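Local structure of PtLCIB4 H88A mutant (Phaeodactylum tricornutum, 5B5Z) at residues R193-T198 with V213-Q218; G140-A145 with V207-S212; K77-G82 with G96-A101; Q69-V74 with L109-S114. The protein is a zinc-binding homologue of the limiting CO2-inducible protein LCIB and probably acts as a beta-carbonic anhydrase, interconverting carbon dioxide and bicarbonate. All coordinates share one frame; numbering follows the deposited sequence.

Contact 1: residues R193-T198 with V213-Q218; sequences RPYAAT and VYDAQQ
Tyr195, at the N-cap position in front of helix 196-201, faces the middle of helix 205-228 with the backbones well apart: its CA is 8.8 Å from the CA of Val213, the nearest such pair. Tyr195 covers most of that distance, and Asp215 and Ala216 meet its end. With CG anti to the carbonyl carbon (chi1 -58°), the Tyr195 ring reaches across to the helix and brings its hydroxyl end to the turn that carries Asp215 and Ala216. Tyr195 OH donates a hydrogen bond to Asp215 OD2; the modelled separation of 2.4 Å between OH and OD2 is very short, so its exact length is doubtful. OD2 lies at the ring edge, close to the ring plane, whereas the carboxylate plane is turned 80° from that of the ring, and the two side chains cross at about a right angle. Asp215 reaches the hydroxyl with its CG anti to the backbone N (chi1 -169°). The apolar share falls to Ala216, whose CB is 3.8 Å from Tyr195 CE1, in an oblique approach. Ala216 N is also near, 3.4 Å from Tyr195 OH, but the angle is too poor for a hydrogen bond. The hydroxyl has a second hydrogen-bond partner in Lys219 NZ, one helical turn beyond Asp215; the ion pair from Lys219 to OD2 is long and weak. Around this contact, Ala196 and Ala197 pack on Tyr153 of helix 140-154, Ala216 rests on Phe87, and other sides of helix 205-228 meet strands 107-117 and 255-264, through Gln217 and Tyr214 respectively.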
loop_
_atom_site.group_PDB
_atom_site.type_symbol
_atom_site.label_atom_id
_atom_site.label_comp_id
_atom_site.label_asym_id
_atom_site.label_seq_id
_atom_site.Cartn_x
_atom_site.Cartn_y
_atom_site.Cartn_z
ATOM N N ARG A 193 19.384 -11.113 -3.778
ATOM C CA ARG A 193 20.705 -11.515 -4.271
ATOM C C ARG A 193 21.414 -12.531 -3.359
ATOM O O ARG A 193 22.022 -13.471 -3.869
ATOM C CB ARG A 193 21.583 -10.277 -4.493
ATOM C CG ARG A 193 22.830 -10.556 -5.330
ATOM C CD ARG A 193 23.401 -9.287 -5.965
ATOM N NE ARG A 193 22.511 -8.716 -6.979
ATOM C CZ ARG A 193 21.915 -7.530 -6.865
ATOM N NH1 ARG A 193 22.125 -6.783 -5.788
ATOM N NH2 ARG A 193 21.118 -7.085 -7.830
ATOM N N PRO A 194 21.321 -12.378 -2.017
ATOM C CA PRO A 194 21.954 -13.411 -1.178
ATOM C C PRO A 194 21.392 -14.821 -1.364
ATOM O O PRO A 194 22.058 -15.799 -1.001
ATOM C CB PRO A 194 21.674 -12.916 0.245
ATOM C CG PRO A 194 21.580 -11.464 0.117
ATOM C CD PRO A 194 20.915 -11.213 -1.209
ATOM N N TYR A 195 20.186 -14.925 -1.917
ATOM C CA TYR A 195 19.513 -16.208 -2.081
ATOM C C TYR A 195 19.676 -16.802 -3.479
ATOM O O TYR A 195 18.994 -17.761 -3.835
ATOM C CB TYR A 195 18.020 -16.057 -1.759
ATOM C CG TYR A 195 17.779 -15.536 -0.371
ATOM C CD1 TYR A 195 17.781 -14.170 -0.105
ATOM C CD2 TYR A 195 17.583 -16.411 0.687
ATOM C CE1 TYR A 195 17.585 -13.689 1.170
ATOM C CE2 TYR A 195 17.383 -15.942 1.974
ATOM C CZ TYR A 195 17.386 -14.583 2.208
ATOM O OH TYR A 195 17.191 -14.108 3.481
ATOM N N ALA A 196 20.582 -16.242 -4.274
ATOM C CA ALA A 196 20.705 -16.660 -5.673
ATOM C C ALA A 196 21.090 -18.140 -5.831
ATOM O O ALA A 196 20.533 -18.837 -6.675
ATOM C CB ALA A 196 21.708 -15.778 -6.397
ATOM N N ALA A 197 22.035 -18.615 -5.025
ATOM C CA ALA A 197 22.428 -20.026 -5.079
ATOM C C ALA A 197 21.248 -20.932 -4.729
ATOM O O ALA A 197 20.955 -21.888 -5.448
ATOM C CB ALA A 197 23.604 -20.292 -4.138
ATOM N N THR A 198 20.560 -20.606 -3.634
ATOM C CA THR A 198 19.402 -21.378 -3.190
ATOM C C THR A 198 18.359 -21.498 -4.292
ATOM O O THR A 198 17.813 -22.573 -4.548
ATOM C CB THR A 198 18.736 -20.740 -1.955
ATOM O OG1 THR A 198 19.690 -20.638 -0.890
ATOM C CG2 THR A 198 17.532 -21.564 -1.504
ATOM N N VAL A 213 11.908 -15.065 -0.040
ATOM C CA VAL A 213 11.416 -13.700 0.124
ATOM C C VAL A 213 11.006 -13.441 1.565
ATOM O O VAL A 213 11.333 -12.391 2.126
ATOM C CB VAL A 213 10.240 -13.428 -0.822
ATOM C CG1 VAL A 213 9.651 -12.032 -0.561
ATOM C CG2 VAL A 213 10.729 -13.526 -2.276
ATOM N N TYR A 214 10.301 -14.396 2.164
ATOM C CA TYR A 214 9.904 -14.223 3.553
ATOM C C TYR A 214 11.144 -14.077 4.442
ATOM O O TYR A 214 11.171 -13.242 5.341
ATOM C CB TYR A 214 9.039 -15.389 4.056
ATOM C CG TYR A 214 8.988 -15.371 5.566
ATOM C CD1 TYR A 214 8.180 -14.464 6.223
ATOM C CD2 TYR A 214 9.822 -16.184 6.327
ATOM C CE1 TYR A 214 8.167 -14.385 7.578
ATOM C CE2 TYR A 214 9.816 -16.104 7.704
ATOM C CZ TYR A 214 8.981 -15.200 8.313
ATOM O OH TYR A 214 8.946 -15.094 9.685
ATOM N N ASP A 215 12.158 -14.908 4.211
ATOM C CA ASP A 215 13.376 -14.822 5.025
ATOM C C ASP A 215 14.014 -13.449 4.930
ATOM O O ASP A 215 14.464 -12.894 5.943
ATOM C CB ASP A 215 14.404 -15.882 4.626
ATOM C CG ASP A 215 15.558 -15.967 5.628
ATOM O OD1 ASP A 215 15.306 -16.386 6.782
ATOM O OD2 ASP A 215 16.707 -15.610 5.278
ATOM N N ALA A 216 14.055 -12.900 3.714
ATOM C CA ALA A 216 14.613 -11.575 3.515
ATOM C C ALA A 216 13.763 -10.507 4.208
ATOM O O ALA A 216 14.283 -9.569 4.800
ATOM C CB ALA A 216 14.745 -11.286 2.019
ATOM N N GLN A 217 12.446 -10.669 4.138
ATOM C CA GLN A 217 11.520 -9.754 4.787
ATOM C C GLN A 217 11.688 -9.789 6.292
ATOM O O GLN A 217 11.673 -8.751 6.947
ATOM C CB GLN A 217 10.070 -10.114 4.463
ATOM C CG GLN A 217 9.578 -9.725 3.089
ATOM C CD GLN A 217 8.079 -9.954 2.944
ATOM O OE1 GLN A 217 7.375 -10.226 3.927
ATOM N NE2 GLN A 217 7.581 -9.836 1.720
ATOM N N GLN A 218 11.830 -10.990 6.837
ATOM C CA GLN A 218 11.859 -11.131 8.283
ATOM C C GLN A 218 13.070 -10.376 8.844
ATOM O O GLN A 218 12.979 -9.719 9.885
ATOM C CB GLN A 218 11.875 -12.618 8.678
ATOM C CG GLN A 218 12.074 -12.862 10.172
ATOM C CD GLN A 218 13.546 -12.976 10.530
ATOM O OE1 GLN A 218 14.290 -13.708 9.888
ATOM N NE2 GLN A 218 13.971 -12.234 11.541
#

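Contact 2: residues G140-A145 with V207-S212; sequences GSAVAA and VTLPVS
Leu209 lays its CD2 methyl against the backbone of helix 140-154, 3.6 Å from Ala142 C and 3.7 Å from Val143 N. Two side chains border the same methyl: Ala142 CB and Val143 CG2, each 3.8 Å from Leu209 CD2. Leu209 CD2 also lies 3.6 Å from Ala142 O, and CD1 is a little farther from that oxygen, at 4.0 Å. The leucine reaches across because CG is anti to its backbone N (chi1 177°), which carries the fork straight out from helix 205-228; Val143 meets it at about a right angle. No hydrogen bond links the two segments, which meet by van der Waals packing, methyl on methyl and methyl on peptide, with Ala142 CA and Leu209 CA 7.4 Å apart. With an alanine here, the CD2 methyl seated between Ala142 and Val143 would be gone, which would probably open a gap between the helices. Leu209 also touches Leu199, and its own helix is kinked at Pro210. Helix 140-154 starts directly after the zinc ligand Cys139, and the Ala142 side chain is about 6 Å from the metal; the packing thus borders the two-cysteine, one-histidine zinc site, completed by Cys59 and His115, that is characteristic of beta-carbonic anhydrases.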
loop_
_atom_site.group_PDB
_atom_site.type_symbol
_atom_site.label_atom_id
_atom_site.label_comp_id
_atom_site.label_asym_id
_atom_site.label_seq_id
_atom_site.Cartn_x
_atom_site.Cartn_y
_atom_site.Cartn_z
ATOM N N GLY A 140 4.624 -11.554 -9.103
ATOM C CA GLY A 140 5.316 -11.030 -10.271
ATOM C C GLY A 140 6.659 -10.381 -9.981
ATOM O O GLY A 140 7.666 -10.644 -10.652
ATOM N N SER A 141 6.680 -9.516 -8.974
ATOM C CA SER A 141 7.896 -8.837 -8.574
ATOM C C SER A 141 8.992 -9.809 -8.151
ATOM O O SER A 141 10.130 -9.693 -8.593
ATOM C CB SER A 141 7.601 -7.848 -7.431
ATOM O OG SER A 141 8.807 -7.395 -6.831
ATOM N N ALA A 142 8.656 -10.749 -7.276
ATOM C CA ALA A 142 9.653 -11.699 -6.791
ATOM C C ALA A 142 10.175 -12.585 -7.932
ATOM O O ALA A 142 11.366 -12.887 -7.995
ATOM C CB ALA A 142 9.083 -12.555 -5.682
ATOM N N VAL A 143 9.284 -13.002 -8.823
ATOM C CA VAL A 143 9.682 -13.894 -9.913
ATOM C C VAL A 143 10.646 -13.188 -10.863
ATOM O O VAL A 143 11.665 -13.768 -11.259
ATOM C CB VAL A 143 8.455 -14.424 -10.688
ATOM C CG1 VAL A 143 8.884 -15.079 -12.000
ATOM C CG2 VAL A 143 7.678 -15.425 -9.831
ATOM N N ALA A 144 10.349 -11.933 -11.198
ATOM C CA ALA A 144 11.242 -11.132 -12.031
ATOM C C ALA A 144 12.604 -10.930 -11.362
ATOM O O ALA A 144 13.657 -11.031 -12.012
ATOM C CB ALA A 144 10.596 -9.774 -12.347
ATOM N N ALA A 145 12.588 -10.635 -10.065
ATOM C CA ALA A 145 13.828 -10.447 -9.326
ATOM C C ALA A 145 14.617 -11.747 -9.279
ATOM O O ALA A 145 15.829 -11.741 -9.456
ATOM C CB ALA A 145 13.558 -9.953 -7.917
ATOM N N VAL A 207 8.231 -22.690 -5.683
ATOM C CA VAL A 207 7.764 -23.018 -4.340
ATOM C C VAL A 207 8.818 -22.601 -3.317
ATOM O O VAL A 207 8.504 -22.351 -2.163
ATOM C CB VAL A 207 7.406 -24.531 -4.207
ATOM C CG1 VAL A 207 8.659 -25.408 -4.100
ATOM C CG2 VAL A 207 6.487 -24.766 -3.019
ATOM N N THR A 208 10.070 -22.493 -3.751
ATOM C CA THR A 208 11.144 -22.061 -2.873
ATOM C C THR A 208 11.192 -20.532 -2.740
ATOM O O THR A 208 11.484 -20.000 -1.664
ATOM C CB THR A 208 12.497 -22.599 -3.389
ATOM O OG1 THR A 208 12.446 -24.026 -3.329
ATOM C CG2 THR A 208 13.649 -22.093 -2.535
ATOM N N LEU A 209 10.898 -19.839 -3.842
ATOM C CA LEU A 209 11.005 -18.380 -3.891
ATOM C C LEU A 209 10.250 -17.642 -2.766
ATOM O O LEU A 209 10.856 -16.792 -2.129
ATOM C CB LEU A 209 10.545 -17.868 -5.264
ATOM C CG LEU A 209 10.523 -16.347 -5.464
ATOM C CD1 LEU A 209 11.871 -15.691 -5.245
ATOM C CD2 LEU A 209 9.982 -16.059 -6.860
ATOM N N PRO A 210 8.954 -17.963 -2.514
ATOM C CA PRO A 210 8.290 -17.230 -1.410
ATOM C C PRO A 210 8.924 -17.455 -0.044
ATOM O O PRO A 210 8.816 -16.599 0.846
ATOM C CB PRO A 210 6.859 -17.778 -1.425
ATOM C CG PRO A 210 6.964 -19.105 -2.189
ATOM C CD PRO A 210 8.000 -18.827 -3.233
ATOM N N VAL A 211 9.596 -18.586 0.138
ATOM C CA VAL A 211 10.256 -18.815 1.408
ATOM C C VAL A 211 11.492 -17.932 1.529
ATOM O O VAL A 211 11.727 -17.330 2.572
ATOM C CB VAL A 211 10.633 -20.295 1.587
ATOM C CG1 VAL A 211 11.375 -20.483 2.890
ATOM C CG2 VAL A 211 9.392 -21.147 1.571
ATOM N N SER A 212 12.272 -17.826 0.452
ATOM C CA SER A 212 13.415 -16.920 0.431
ATOM C C SER A 212 12.991 -15.462 0.616
ATOM O O SER A 212 13.631 -14.705 1.326
ATOM C CB SER A 212 14.191 -17.066 -0.885
ATOM O OG SER A 212 14.665 -18.393 -1.038
#

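Contact 3: residues K77-G82 with G96-A101; sequences KHFTMG and GAMAGA
Phe79 meets Met98 first through a CH-pi contact: Met98 CA stands over the centre of the phenylalanine ring, 3.9 Å from the Phe79 centroid and 11° off the ring normal. The ring thus lies flat on the backbone of helix 91-99 itself, which explains how the CA atoms of Phe79 and Met98 come within 6.4 Å of each other. Apolar side-chain contacts flank this CH-pi contact. Met98 CG is 3.9 Å from Phe79 CB, a position it gains with CG anti to the backbone N (chi1 -174°); beyond CG the chain bends, and the end of the methionine leads away from the strand. Ala101 CB approaches the far end of the ring obliquely, 3.5 Å from Phe79 CE1, a snug fit, and Ala97 CB adds a looser touch at 4.2 Å from Phe79 CE2. Polar interactions across the segments are absent: Ala97 O comes to 3.7 Å from Phe79 CZ, but only as a neighbour of the ring. Within 96-101, the bond from Ala101 N to Met98 O, 2.9 Å long, secures the turn that presents the Ala101 methyl. Exchanging Phe79 for a serine would take away the ring and would probably leave Met98 CA and the Ala101 methyl facing a gap. The second subunit adjoins the same place: Glu62 of the second subunit packs on Phe79, and Arg129 of the second subunit on Ala101. Phe79 sits on the short strand 79-80, which pairs in parallel with strand 52-57, and both Phe79 and Met98 also pack on Leu53 of that strand.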
loop_
_atom_site.group_PDB
_atom_site.type_symbol
_atom_site.label_atom_id
_atom_site.label_comp_id
_atom_site.label_asym_id
_atom_site.label_seq_id
_atom_site.Cartn_x
_atom_site.Cartn_y
_atom_site.Cartn_z
ATOM N N LYS A 77 -9.355 -0.034 10.046
ATOM C CA LYS A 77 -8.519 0.524 8.983
ATOM C C LYS A 77 -7.058 0.381 9.329
ATOM O O LYS A 77 -6.653 0.680 10.447
ATOM C CB LYS A 77 -8.847 2.001 8.767
ATOM C CG LYS A 77 -10.155 2.262 8.022
ATOM C CD LYS A 77 -10.738 3.604 8.444
ATOM C CE LYS A 77 -9.692 4.703 8.408
ATOM N NZ LYS A 77 -9.880 5.701 9.514
ATOM N N HIS A 78 -6.265 -0.044 8.355
ATOM C CA HIS A 78 -4.861 -0.348 8.598
ATOM C C HIS A 78 -3.899 0.636 7.951
ATOM O O HIS A 78 -4.220 1.255 6.936
ATOM C CB HIS A 78 -4.537 -1.739 8.068
ATOM C CG HIS A 78 -4.670 -1.850 6.580
ATOM N ND1 HIS A 78 -5.892 -1.958 5.955
ATOM C CD2 HIS A 78 -3.740 -1.890 5.598
ATOM C CE1 HIS A 78 -5.710 -2.039 4.648
ATOM N NE2 HIS A 78 -4.414 -2.000 4.404
ATOM N N PHE A 79 -2.720 0.751 8.553
ATOM C CA PHE A 79 -1.562 1.387 7.934
ATOM C C PHE A 79 -0.916 0.418 6.968
ATOM O O PHE A 79 -0.813 -0.761 7.266
ATOM C CB PHE A 79 -0.527 1.791 8.995
ATOM C CG PHE A 79 -0.655 3.201 9.488
ATOM C CD1 PHE A 79 -1.603 3.528 10.443
ATOM C CD2 PHE A 79 0.207 4.197 9.025
ATOM C CE1 PHE A 79 -1.708 4.840 10.926
ATOM C CE2 PHE A 79 0.090 5.503 9.494
ATOM C CZ PHE A 79 -0.864 5.820 10.446
ATOM N N THR A 80 -0.448 0.890 5.828
ATOM C CA THR A 80 0.348 0.002 4.984
ATOM C C THR A 80 1.832 0.344 5.063
ATOM O O THR A 80 2.239 1.505 5.184
ATOM C CB THR A 80 -0.134 0.031 3.542
ATOM O OG1 THR A 80 -0.060 1.360 3.045
ATOM C CG2 THR A 80 -1.574 -0.431 3.469
ATOM N N MET A 81 2.645 -0.695 5.067
ATOM C CA MET A 81 4.078 -0.535 5.118
ATOM C C MET A 81 4.725 -1.159 3.892
ATOM O O MET A 81 5.922 -1.018 3.688
ATOM C CB MET A 81 4.645 -1.195 6.378
ATOM C CG MET A 81 4.405 -0.420 7.653
ATOM S SD MET A 81 5.698 0.832 7.855
ATOM C CE MET A 81 7.213 -0.153 7.999
ATOM N N GLY A 82 3.929 -1.878 3.108
ATOM C CA GLY A 82 4.471 -2.761 2.075
ATOM C C GLY A 82 4.793 -2.067 0.758
ATOM O O GLY A 82 4.972 -0.847 0.680
ATOM N N GLY A 96 7.433 4.800 12.197
ATOM C CA GLY A 96 7.186 5.885 13.130
ATOM C C GLY A 96 5.817 6.519 12.949
ATOM O O GLY A 96 5.165 6.910 13.922
ATOM N N ALA A 97 5.381 6.641 11.698
ATOM C CA ALA A 97 4.062 7.188 11.403
ATOM C C ALA A 97 2.975 6.309 12.003
ATOM O O ALA A 97 2.008 6.779 12.603
ATOM C CB ALA A 97 3.872 7.309 9.897
ATOM N N MET A 98 3.147 5.013 11.824
ATOM C CA MET A 98 2.220 4.052 12.372
ATOM C C MET A 98 2.204 4.146 13.907
ATOM O O MET A 98 1.138 4.212 14.516
ATOM C CB MET A 98 2.612 2.649 11.876
ATOM C CG MET A 98 1.651 1.563 12.240
ATOM S SD MET A 98 1.952 1.062 13.937
ATOM C CE MET A 98 3.646 0.470 13.839
ATOM N N ALA A 99 3.379 4.131 14.527
ATOM C CA ALA A 99 3.477 4.118 15.983
ATOM C C ALA A 99 2.824 5.356 16.577
ATOM O O ALA A 99 2.169 5.281 17.621
ATOM C CB ALA A 99 4.929 4.009 16.420
ATOM N N GLY A 100 2.965 6.482 15.883
ATOM C CA GLY A 100 2.372 7.735 16.320
ATOM C C GLY A 100 0.856 7.809 16.219
ATOM O O GLY A 100 0.259 8.798 16.627
ATOM N N ALA A 101 0.239 6.773 15.660
ATOM C CA ALA A 101 -1.207 6.688 15.518
ATOM C C ALA A 101 -1.823 5.582 16.379
ATOM O O ALA A 101 -3.033 5.366 16.342
ATOM C CB ALA A 101 -1.569 6.471 14.060
#

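Contact 4: residues Q69-V74 with L109-S114; sequences QDFGEV and LLIYGS
The beta-alpha-beta crossover that joins the parallel strands 52-57 and 79-80 runs through helix 65-75, and Phe71 on that helix packs it down on Ile111 and Leu109 of strand 107-117, which pairs with 52-57. The main evidence is a CH-pi contact. Ile111 CD1 is 3.9 Å from the centroid of the Phe71 ring and 15° off its normal, over the face but displaced toward the rim, where Phe71 CZ is 3.8 Å away. Ile111 CG1 follows alongside, 4.0 Å from Phe71 CD2, so the whole ethyl branch is laid against the ring. It gets there with CG1 anti to the carbonyl carbon (chi1 -43°), which brings the CG1-CD1 branch over the ring face. Leu109, two residues earlier on the same side of the strand, makes a lighter and oblique touch: its CD2 is 4.4 Å from Phe71 CD1. The backbones remain 8.9 Å apart between Phe71 CA and Ile111 CA, a separation across which these three buried side chains meet, with no hydrogen bond between the segments. Phe71 also touches Leu54 of strand 52-57 as well as Leu34 and Val35 of helix 31-43. On the other face of the strand, Tyr112 meets Gln217 and Gln218 of helix 205-228. Helices thus cover both faces of the sheet, the layering typical of an alpha/beta/alpha fold.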
loop_
_atom_site.group_PDB
_atom_site.type_symbol
_atom_site.label_atom_id
_atom_site.label_comp_id
_atom_site.label_asym_id
_atom_site.label_seq_id
_atom_site.Cartn_x
_atom_site.Cartn_y
_atom_site.Cartn_z
ATOM N N GLN A 69 -8.368 -7.337 4.266
ATOM C CA GLN A 69 -9.793 -7.186 4.544
ATOM C C GLN A 69 -10.223 -8.069 5.711
ATOM O O GLN A 69 -10.990 -7.637 6.569
ATOM C CB GLN A 69 -10.621 -7.505 3.305
ATOM C CG GLN A 69 -10.509 -6.446 2.219
ATOM C CD GLN A 69 -11.230 -6.849 0.949
ATOM O OE1 GLN A 69 -11.877 -7.897 0.894
ATOM N NE2 GLN A 69 -11.137 -6.008 -0.079
ATOM N N ASP A 70 -9.713 -9.294 5.762
ATOM C CA ASP A 70 -10.119 -10.219 6.821
ATOM C C ASP A 70 -9.652 -9.765 8.211
ATOM O O ASP A 70 -10.405 -9.820 9.190
ATOM C CB ASP A 70 -9.603 -11.623 6.514
ATOM C CG ASP A 70 -10.294 -12.251 5.316
ATOM O OD1 ASP A 70 -11.388 -11.784 4.924
ATOM O OD2 ASP A 70 -9.740 -13.225 4.756
ATOM N N PHE A 71 -8.419 -9.280 8.314
ATOM C CA PHE A 71 -7.972 -8.705 9.582
ATOM C C PHE A 71 -8.636 -7.356 9.859
ATOM O O PHE A 71 -8.837 -6.983 11.009
ATOM C CB PHE A 71 -6.442 -8.549 9.600
ATOM C CG PHE A 71 -5.720 -9.779 10.074
ATOM C CD1 PHE A 71 -5.758 -10.144 11.416
ATOM C CD2 PHE A 71 -4.999 -10.567 9.196
ATOM C CE1 PHE A 71 -5.098 -11.269 11.870
ATOM C CE2 PHE A 71 -4.339 -11.697 9.655
ATOM C CZ PHE A 71 -4.395 -12.051 10.990
ATOM N N GLY A 72 -8.933 -6.626 8.793
ATOM C CA GLY A 72 -9.559 -5.318 8.903
ATOM C C GLY A 72 -10.955 -5.413 9.484
ATOM O O GLY A 72 -11.412 -4.502 10.178
ATOM N N GLU A 73 -11.630 -6.524 9.224
ATOM C CA GLU A 73 -12.942 -6.741 9.852
ATOM C C GLU A 73 -12.862 -6.798 11.372
ATOM O O GLU A 73 -13.834 -6.451 12.062
ATOM C CB GLU A 73 -13.588 -8.019 9.322
ATOM C CG GLU A 73 -13.979 -7.932 7.876
ATOM C CD GLU A 73 -14.555 -9.230 7.334
ATOM O OE1 GLU A 73 -14.481 -10.274 8.033
ATOM O OE2 GLU A 73 -15.075 -9.198 6.196
ATOM N N VAL A 74 -11.717 -7.228 11.898
ATOM C CA VAL A 74 -11.521 -7.347 13.336
ATOM C C VAL A 74 -10.926 -6.069 13.930
ATOM O O VAL A 74 -11.368 -5.602 14.977
ATOM C CB VAL A 74 -10.610 -8.565 13.687
ATOM C CG1 VAL A 74 -10.337 -8.621 15.189
ATOM C CG2 VAL A 74 -11.249 -9.871 13.209
ATOM N N LEU A 109 -0.573 -4.284 15.740
ATOM C CA LEU A 109 -0.467 -5.632 15.197
ATOM C C LEU A 109 0.022 -5.508 13.763
ATOM O O LEU A 109 -0.670 -4.929 12.940
ATOM C CB LEU A 109 -1.806 -6.353 15.234
ATOM C CG LEU A 109 -1.882 -7.636 14.396
ATOM C CD1 LEU A 109 -0.862 -8.688 14.835
ATOM C CD2 LEU A 109 -3.302 -8.191 14.438
ATOM N N LEU A 110 1.220 -6.019 13.492
ATOM C CA LEU A 110 1.798 -6.019 12.145
ATOM C C LEU A 110 1.683 -7.390 11.496
ATOM O O LEU A 110 2.117 -8.383 12.061
ATOM C CB LEU A 110 3.269 -5.595 12.196
ATOM C CG LEU A 110 4.033 -5.669 10.875
ATOM C CD1 LEU A 110 3.538 -4.600 9.911
ATOM C CD2 LEU A 110 5.512 -5.523 11.144
ATOM N N ILE A 111 1.054 -7.433 10.324
ATOM C CA ILE A 111 0.961 -8.649 9.504
ATOM C C ILE A 111 1.850 -8.471 8.283
ATOM O O ILE A 111 1.632 -7.549 7.504
ATOM C CB ILE A 111 -0.487 -8.930 8.996
ATOM C CG1 ILE A 111 -1.536 -8.708 10.096
ATOM C CG2 ILE A 111 -0.586 -10.329 8.348
ATOM C CD1 ILE A 111 -1.463 -9.703 11.252
ATOM N N TYR A 112 2.849 -9.329 8.097
ATOM C CA TYR A 112 3.707 -9.199 6.917
ATOM C C TYR A 112 3.956 -10.546 6.284
ATOM O O TYR A 112 3.828 -11.573 6.928
ATOM C CB TYR A 112 5.052 -8.538 7.267
ATOM C CG TYR A 112 6.045 -9.394 8.036
ATOM C CD1 TYR A 112 6.043 -9.430 9.428
ATOM C CD2 TYR A 112 7.014 -10.111 7.362
ATOM C CE1 TYR A 112 6.970 -10.210 10.131
ATOM C CE2 TYR A 112 7.946 -10.898 8.051
ATOM C CZ TYR A 112 7.910 -10.943 9.429
ATOM O OH TYR A 112 8.845 -11.718 10.114
ATOM N N GLY A 113 4.339 -10.519 5.022
ATOM C CA GLY A 113 4.685 -11.760 4.374
ATOM C C GLY A 113 4.950 -11.615 2.911
ATOM O O GLY A 113 4.587 -10.632 2.265
ATOM N N SER A 114 5.581 -12.653 2.381
ATOM C CA SER A 114 5.652 -12.836 0.956
ATOM C C SER A 114 4.340 -13.431 0.478
ATOM O O SER A 114 3.467 -13.750 1.269
ATOM C CB SER A 114 6.798 -13.781 0.612
ATOM O OG SER A 114 6.561 -15.047 1.223
#

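Along the chain, contact 4 spans contact 3, for strand 79-80 and helix 91-99 both fall between helix 65-75 and strand 107-117; these two have centres 12 Å apart and reach the same sheet. Contacts 1 and 2 come later, their segments alternating in sequence, with centres 9 Å apart on shared helix 205-228, where Val213 touches Ala142. The pairs lie far from each other, contact 2 about 26 Å from contact 3 between centres. Strand 107-117 bridges them: Ser114 OG meets Pro210 O and Gly113 O meets Gln217 NE2. Helix 205-228 is thereby tied to the strand that carries zinc ligand His115, while contact 3 adjoins the second subunit.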